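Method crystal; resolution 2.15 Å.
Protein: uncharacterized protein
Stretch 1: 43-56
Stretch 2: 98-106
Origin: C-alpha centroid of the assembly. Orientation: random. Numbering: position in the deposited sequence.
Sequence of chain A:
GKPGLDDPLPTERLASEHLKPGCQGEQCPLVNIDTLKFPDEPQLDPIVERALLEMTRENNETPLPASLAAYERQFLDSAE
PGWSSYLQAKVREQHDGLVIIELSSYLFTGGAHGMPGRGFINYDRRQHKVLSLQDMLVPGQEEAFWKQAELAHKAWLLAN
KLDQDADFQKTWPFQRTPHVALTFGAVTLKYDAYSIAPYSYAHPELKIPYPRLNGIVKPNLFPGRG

Stretch 1 (43-56) QLDPIVERALLEMT
Stretch 2 98-106: LVIIELSSY

The helix of stretch 1 packs on the strand 98-106. The two run in the same general direction, 35° apart (signed crossing angle -35°), with axes 9.0 Å apart at closest approach. Leu44 CA is 9.7 Å from Val99 CA. Val48 CA is 8.3 Å from Ile101 CA. Leu52 CA is 7.0 Å from Leu103 CA. Met55 CA is 6.7 Å from Ser105 CA, so the elements converge toward their C-terminal ends. No hydrogen bond crosses the contact, which buries 424 Å² and rests on apolar packing.

Residues 45-53 have helical phi/psi, about -65/-40. The strand is extended, from -99/144 at Leu98 to -146/116 at Tyr106. Its alternation turns Val99, Ile101, Leu103 and Ser105 toward the helix. Leu98, Ile100 and Glu102 make no contact with it. Val99, Ile101 and Leu103 are buried and apolar, so they need no polar partner here. Buried Leu44, Val48 and Leu52 meet them.

Val99 (chi1 t) makes a loose contact, Val99 CG2 lying 4.5 Å from Leu44 CD1. Ile101 (m, t) rests CD1 against Leu44 and Val48, four residues apart. Ile101 CD1 lies 3.7 Å from both Leu44 CD2 and Val48 CG2. Leu44 has chi1 -106° and chi2 t; Val48 is t.

Leu103 (m, t) has 85 Å² covered, as much as Met55. Leu103 CD1 is 4.0 Å from Ala51 CB, a small side chain pointing toward the strand. Leu103 CD2 is 4.1 Å from Leu52 CD2. Leu52 (m, t) leaves the helix sideways, but its end comes nearer. Selenomethionine Met55 (m, t, p) places Met55 SE 3.6 Å from Leu103 CB.

Ser104 points away and offers its backbone: Ser104 C is 4.0 Å from Met55 CE. Ser105 (p) points toward the helix, with Ser105 OG 3.4 Å from Met55 CE. Its small side chain is buried beside that methyl. Tyr106 (chi1 t) makes no contact.

Backbone hydrogen bonds, such as Val48 N to Leu44 O (3.0 Å), run along the helix. Arg50 NH1 and Glu54 OE2 form a salt bridge at 2.9 Å, apart from the contact.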

ATOM      1  N   GLN A  43      -7.378  -2.256 -18.046  1.00 51.98           N
ATOM      2  CA  GLN A  43      -7.075  -0.878 -17.599  1.00 50.75           C
ATOM      3  C   GLN A  43      -6.269  -0.884 -16.306  1.00 53.24           C
ATOM      4  O   GLN A  43      -5.539   0.061 -16.047  1.00 52.73           O
ATOM      5  CB  GLN A  43      -8.354  -0.048 -17.371  1.00 52.32           C
ATOM      6  CG  GLN A  43      -9.326  -0.027 -18.535  1.00 73.91           C
ATOM      7  CD  GLN A  43     -10.629  -0.621 -18.100  1.00 94.28           C
ATOM      8  OE1 GLN A  43     -11.543   0.092 -17.681  1.00 93.25           O
ATOM      9  NE2 GLN A  43     -10.718  -1.946 -18.131  1.00 82.37           N
ATOM     10  N   LEU A  44      -6.430  -1.935 -15.482  1.00 49.37           N
ATOM     11  CA  LEU A  44      -5.739  -2.073 -14.201  1.00 47.31           C
ATOM     12  C   LEU A  44      -4.248  -2.370 -14.357  1.00 50.64           C
ATOM     13  O   LEU A  44      -3.468  -1.967 -13.489  1.00 49.98           O
ATOM     14  CB  LEU A  44      -6.385  -3.180 -13.354  1.00 46.80           C
ATOM     15  CG  LEU A  44      -7.246  -2.744 -12.165  1.00 49.77           C
ATOM     16  CD1 LEU A  44      -7.886  -3.951 -11.497  1.00 50.08           C
ATOM     17  CD2 LEU A  44      -6.430  -1.972 -11.133  1.00 45.62           C
ATOM     18  N   ASP A  45      -3.853  -3.097 -15.423  1.00 47.49           N
ATOM     19  CA  ASP A  45      -2.444  -3.480 -15.650  1.00 47.05           C
ATOM     20  C   ASP A  45      -1.488  -2.229 -15.619  1.00 46.00           C
ATOM     21  O   ASP A  45      -0.578  -2.254 -14.785  1.00 43.50           O
ATOM     22  CB  ASP A  45      -2.269  -4.302 -16.957  1.00 50.88           C
ATOM     23  CG  ASP A  45      -3.167  -5.542 -17.125  1.00 66.58           C
ATOM     24  OD1 ASP A  45      -3.912  -5.882 -16.173  1.00 65.74           O
ATOM     25  OD2 ASP A  45      -3.123  -6.170 -18.211  1.00 76.45           O
ATOM     26  N   PRO A  46      -1.699  -1.118 -16.406  1.00 40.96           N
ATOM     27  CA  PRO A  46      -0.761   0.025 -16.322  1.00 39.00           C
ATOM     28  C   PRO A  46      -0.892   0.844 -15.034  1.00 39.88           C
ATOM     29  O   PRO A  46       0.038   1.581 -14.684  1.00 37.74           O
ATOM     30  CB  PRO A  46      -1.121   0.881 -17.539  1.00 42.07           C
ATOM     31  CG  PRO A  46      -2.506   0.521 -17.877  1.00 48.17           C
ATOM     32  CD  PRO A  46      -2.703  -0.903 -17.475  1.00 43.82           C
ATOM     33  N   ILE A  47      -2.050   0.738 -14.352  1.00 35.38           N
ATOM     34  CA  ILE A  47      -2.346   1.421 -13.086  1.00 33.89           C
ATOM     35  C   ILE A  47      -1.478   0.788 -11.971  1.00 35.24           C
ATOM     36  O   ILE A  47      -0.918   1.494 -11.119  1.00 33.66           O
ATOM     37  CB  ILE A  47      -3.868   1.324 -12.793  1.00 37.14           C
ATOM     38  CG1 ILE A  47      -4.665   2.349 -13.660  1.00 38.73           C
ATOM     39  CG2 ILE A  47      -4.169   1.458 -11.293  1.00 36.57           C
ATOM     40  CD1 ILE A  47      -6.266   2.162 -13.647  1.00 45.87           C
ATOM     41  N   VAL A  48      -1.358  -0.533 -12.002  1.00 30.68           N
ATOM     42  CA  VAL A  48      -0.543  -1.267 -11.045  1.00 30.51           C
ATOM     43  C   VAL A  48       0.936  -0.974 -11.331  1.00 35.19           C
ATOM     44  O   VAL A  48       1.674  -0.633 -10.406  1.00 35.07           O
ATOM     45  CB  VAL A  48      -0.867  -2.780 -11.115  1.00 34.80           C
ATOM     46  CG1 VAL A  48       0.189  -3.610 -10.402  1.00 33.79           C
ATOM     47  CG2 VAL A  48      -2.243  -3.051 -10.539  1.00 34.84           C
ATOM     48  N   GLU A  49       1.352  -1.073 -12.611  1.00 32.29           N
ATOM     49  CA  GLU A  49       2.743  -0.816 -13.021  1.00 32.22           C
ATOM     50  C   GLU A  49       3.203   0.578 -12.564  1.00 34.84           C
ATOM     51  O   GLU A  49       4.261   0.676 -11.954  1.00 33.97           O
ATOM     52  CB  GLU A  49       2.928  -0.978 -14.546  1.00 34.86           C
ATOM     53  CG  GLU A  49       4.390  -0.834 -14.965  1.00 45.91           C
ATOM     54  CD  GLU A  49       4.732  -1.122 -16.410  1.00 64.05           C
ATOM     55  OE1 GLU A  49       4.392  -0.287 -17.280  1.00 73.38           O
ATOM     56  OE2 GLU A  49       5.441  -2.124 -16.658  1.00 55.86           O
ATOM     57  N   ARG A  50       2.398   1.636 -12.818  1.00 31.63           N
ATOM     58  CA  ARG A  50       2.724   3.014 -12.439  1.00 31.51           C
ATOM     59  C   ARG A  50       2.810   3.159 -10.911  1.00 36.03           C
ATOM     60  O   ARG A  50       3.751   3.791 -10.420  1.00 36.96           O
ATOM     61  CB  ARG A  50       1.692   4.008 -13.021  1.00 33.15           C
ATOM     62  CG  ARG A  50       1.714   5.399 -12.373  1.00 48.76           C
ATOM     63  CD  ARG A  50       2.706   6.348 -13.019  1.00 67.05           C
ATOM     64  NE  ARG A  50       2.023   7.319 -13.874  1.00 86.02           N
ATOM     65  CZ  ARG A  50       1.669   8.541 -13.490  1.00104.03           C
ATOM     66  NH1 ARG A  50       1.945   8.966 -12.261  1.00 87.87           N
ATOM     67  NH2 ARG A  50       1.041   9.350 -14.333  1.00 96.83           N
ATOM     68  N   ALA A  51       1.852   2.561 -10.168  1.00 31.40           N
ATOM     69  CA  ALA A  51       1.818   2.634  -8.703  1.00 31.00           C
ATOM     70  C   ALA A  51       3.074   1.987  -8.100  1.00 35.33           C
ATOM     71  O   ALA A  51       3.590   2.493  -7.100  1.00 34.17           O
ATOM     72  CB  ALA A  51       0.553   1.981  -8.154  1.00 31.18           C
ATOM     73  N   LEU A  52       3.600   0.909  -8.727  1.00 31.68           N
ATOM     74  CA  LEU A  52       4.844   0.293  -8.251  1.00 30.70           C
ATOM     75  C   LEU A  52       6.048   1.151  -8.601  1.00 34.62           C
ATOM     76  O   LEU A  52       6.940   1.294  -7.778  1.00 33.75           O
ATOM     77  CB  LEU A  52       5.038  -1.099  -8.827  1.00 30.75           C
ATOM     78  CG  LEU A  52       4.193  -2.182  -8.215  1.00 32.80           C
ATOM     79  CD1 LEU A  52       4.234  -3.431  -9.083  1.00 33.03           C
ATOM     80  CD2 LEU A  52       4.609  -2.452  -6.774  1.00 30.79           C
ATOM     81  N   LEU A  53       6.037   1.781  -9.791  1.00 32.93           N
ATOM     82  CA  LEU A  53       7.128   2.659 -10.227  1.00 33.05           C
ATOM     83  C   LEU A  53       7.256   3.889  -9.328  1.00 38.53           C
ATOM     84  O   LEU A  53       8.379   4.352  -9.114  1.00 37.36           O
ATOM     85  CB  LEU A  53       6.959   3.083 -11.689  1.00 33.38           C
ATOM     86  CG  LEU A  53       7.299   2.021 -12.730  1.00 37.22           C
ATOM     87  CD1 LEU A  53       6.812   2.444 -14.110  1.00 37.23           C
ATOM     88  CD2 LEU A  53       8.802   1.701 -12.737  1.00 39.04           C
ATOM     89  N   GLU A  54       6.121   4.387  -8.780  1.00 37.00           N
ATOM     90  CA  GLU A  54       6.063   5.536  -7.846  1.00 36.99           C
ATOM     91  C   GLU A  54       6.795   5.228  -6.542  1.00 40.72           C
ATOM     92  O   GLU A  54       7.370   6.125  -5.931  1.00 41.88           O
ATOM     93  CB  GLU A  54       4.597   5.906  -7.524  1.00 37.90           C
ATOM     94  CG  GLU A  54       3.850   6.630  -8.647  1.00 51.34           C
ATOM     95  CD  GLU A  54       4.267   8.046  -9.011  1.00 83.71           C
ATOM     96  OE1 GLU A  54       4.955   8.716  -8.204  1.00 84.72           O
ATOM     97  OE2 GLU A  54       3.901   8.485 -10.125  1.00 87.62           O
HETATM   98  N   MSE A  55       6.786   3.958  -6.124  1.00 36.73           N
HETATM   99  CA  MSE A  55       7.460   3.499  -4.905  1.00 36.65           C
HETATM  100  C   MSE A  55       8.982   3.417  -5.067  1.00 42.23           C
HETATM  101  O   MSE A  55       9.678   3.141  -4.093  1.00 42.65           O
HETATM  102  CB  MSE A  55       6.924   2.135  -4.489  1.00 38.81           C
HETATM  103  CG  MSE A  55       5.419   2.089  -4.366  1.00 46.12           C
HETATM  104 SE   MSE A  55       4.914   0.330  -3.802  0.75 55.18          SE
HETATM  105  CE  MSE A  55       5.111   0.611  -1.904  1.00 50.37           C
ATOM    106  N   THR A  56       9.509   3.661  -6.274  1.00 40.17           N
ATOM    107  CA  THR A  56      10.954   3.636  -6.496  1.00 40.66           C
ATOM    108  C   THR A  56      11.541   5.048  -6.447  1.00 49.95           C
ATOM    109  O   THR A  56      12.769   5.192  -6.413  1.00 51.78           O
ATOM    110  CB  THR A  56      11.312   2.964  -7.830  1.00 35.99           C
ATOM    111  OG1 THR A  56      10.912   3.801  -8.921  1.00 31.17           O
ATOM    112  CG2 THR A  56      10.775   1.531  -7.950  1.00 30.97           C
ATOM    113  N   LEU A  98     -15.318  -3.974  -5.967  1.00 37.38           N
ATOM    114  CA  LEU A  98     -14.058  -3.298  -5.642  1.00 35.32           C
ATOM    115  C   LEU A  98     -12.875  -4.262  -5.674  1.00 38.88           C
ATOM    116  O   LEU A  98     -13.019  -5.414  -5.268  1.00 38.04           O
ATOM    117  CB  LEU A  98     -14.091  -2.627  -4.254  1.00 34.45           C
ATOM    118  CG  LEU A  98     -15.185  -1.606  -3.901  1.00 40.12           C
ATOM    119  CD1 LEU A  98     -14.864  -0.969  -2.565  1.00 40.57           C
ATOM    120  CD2 LEU A  98     -15.295  -0.509  -4.929  1.00 42.11           C
ATOM    121  N   VAL A  99     -11.701  -3.781  -6.134  1.00 35.34           N
ATOM    122  CA  VAL A  99     -10.453  -4.570  -6.112  1.00 34.57           C
ATOM    123  C   VAL A  99      -9.492  -3.820  -5.204  1.00 35.86           C
ATOM    124  O   VAL A  99      -9.199  -2.664  -5.480  1.00 35.34           O
ATOM    125  CB  VAL A  99      -9.820  -4.877  -7.504  1.00 37.92           C
ATOM    126  CG1 VAL A  99      -8.693  -5.907  -7.378  1.00 37.41           C
ATOM    127  CG2 VAL A  99     -10.861  -5.363  -8.492  1.00 38.59           C
ATOM    128  N   ILE A 100      -9.073  -4.428  -4.088  1.00 32.15           N
ATOM    129  CA  ILE A 100      -8.140  -3.774  -3.169  1.00 30.94           C
ATOM    130  C   ILE A 100      -6.771  -4.395  -3.397  1.00 32.67           C
ATOM    131  O   ILE A 100      -6.574  -5.559  -3.101  1.00 31.95           O
ATOM    132  CB  ILE A 100      -8.559  -3.788  -1.668  1.00 33.88           C
ATOM    133  CG1 ILE A 100     -10.052  -3.481  -1.420  1.00 35.23           C
ATOM    134  CG2 ILE A 100      -7.589  -2.936  -0.796  1.00 33.86           C
ATOM    135  CD1 ILE A 100     -10.678  -2.217  -2.038  1.00 48.09           C
ATOM    136  N   ILE A 101      -5.872  -3.639  -4.012  1.00 30.51           N
ATOM    137  CA  ILE A 101      -4.514  -4.066  -4.326  1.00 30.88           C
ATOM    138  C   ILE A 101      -3.579  -3.489  -3.285  1.00 33.82           C
ATOM    139  O   ILE A 101      -3.604  -2.280  -3.049  1.00 31.78           O
ATOM    140  CB  ILE A 101      -4.094  -3.663  -5.774  1.00 34.23           C
ATOM    141  CG1 ILE A 101      -4.996  -4.387  -6.818  1.00 35.71           C
ATOM    142  CG2 ILE A 101      -2.604  -3.997  -6.028  1.00 34.31           C
ATOM    143  CD1 ILE A 101      -5.018  -3.769  -8.170  1.00 40.36           C
ATOM    144  N   GLU A 102      -2.783  -4.364  -2.646  1.00 30.78           N
ATOM    145  CA  GLU A 102      -1.761  -3.960  -1.675  1.00 29.78           C
ATOM    146  C   GLU A 102      -0.392  -3.975  -2.350  1.00 32.88           C
ATOM    147  O   GLU A 102      -0.036  -4.953  -3.030  1.00 30.93           O
ATOM    148  CB  GLU A 102      -1.766  -4.840  -0.419  1.00 30.90           C
ATOM    149  CG  GLU A 102      -1.110  -4.111   0.746  1.00 46.74           C
ATOM    150  CD  GLU A 102      -1.039  -4.782   2.105  1.00 68.32           C
ATOM    151  OE1 GLU A 102      -1.972  -5.534   2.474  1.00 57.32           O
ATOM    152  OE2 GLU A 102      -0.066  -4.488   2.836  1.00 56.47           O
ATOM    153  N   LEU A 103       0.370  -2.879  -2.153  1.00 29.43           N
ATOM    154  CA  LEU A 103       1.695  -2.660  -2.730  1.00 28.62           C
ATOM    155  C   LEU A 103       2.790  -2.695  -1.679  1.00 30.60           C
ATOM    156  O   LEU A 103       2.630  -2.109  -0.613  1.00 29.24           O
ATOM    157  CB  LEU A 103       1.732  -1.295  -3.441  1.00 29.43           C
ATOM    158  CG  LEU A 103       0.542  -0.969  -4.361  1.00 34.04           C
ATOM    159  CD1 LEU A 103       0.366   0.506  -4.483  1.00 33.98           C
ATOM    160  CD2 LEU A 103       0.699  -1.623  -5.735  1.00 35.16           C
ATOM    161  N   SER A 104       3.907  -3.385  -1.989  1.00 26.55           N
ATOM    162  CA  SER A 104       5.091  -3.531  -1.127  1.00 26.64           C
ATOM    163  C   SER A 104       6.331  -3.247  -1.907  1.00 30.39           C
ATOM    164  O   SER A 104       6.460  -3.668  -3.061  1.00 30.01           O
ATOM    165  CB  SER A 104       5.215  -4.950  -0.564  1.00 29.90           C
ATOM    166  OG  SER A 104       4.036  -5.383   0.082  1.00 54.95           O
ATOM    167  N   SER A 105       7.276  -2.613  -1.249  1.00 27.45           N
ATOM    168  CA  SER A 105       8.589  -2.338  -1.796  1.00 28.32           C
ATOM    169  C   SER A 105       9.622  -2.504  -0.696  1.00 32.63           C
ATOM    170  O   SER A 105       9.316  -2.312   0.490  1.00 30.49           O
ATOM    171  CB  SER A 105       8.654  -0.939  -2.408  1.00 31.55           C
ATOM    172  OG  SER A 105       8.451   0.065  -1.431  1.00 36.13           O
ATOM    173  N   TYR A 106      10.837  -2.861  -1.102  1.00 30.00           N
ATOM    174  CA  TYR A 106      11.990  -2.969  -0.237  1.00 29.89           C
ATOM    175  C   TYR A 106      13.237  -2.557  -1.032  1.00 31.63           C
ATOM    176  O   TYR A 106      13.603  -3.212  -2.004  1.00 29.41           O
ATOM    177  CB  TYR A 106      12.127  -4.367   0.387  1.00 32.71           C
ATOM    178  CG  TYR A 106      13.325  -4.455   1.302  1.00 37.98           C
ATOM    179  CD1 TYR A 106      13.269  -3.973   2.605  1.00 40.80           C
ATOM    180  CD2 TYR A 106      14.543  -4.952   0.843  1.00 39.96           C
ATOM    181  CE1 TYR A 106      14.387  -4.012   3.440  1.00 42.84           C
ATOM    182  CE2 TYR A 106      15.672  -4.970   1.659  1.00 41.52           C
ATOM    183  CZ  TYR A 106      15.586  -4.509   2.959  1.00 50.03           C
ATOM    184  OH  TYR A 106      16.696  -4.570   3.760  1.00 58.12           O
TER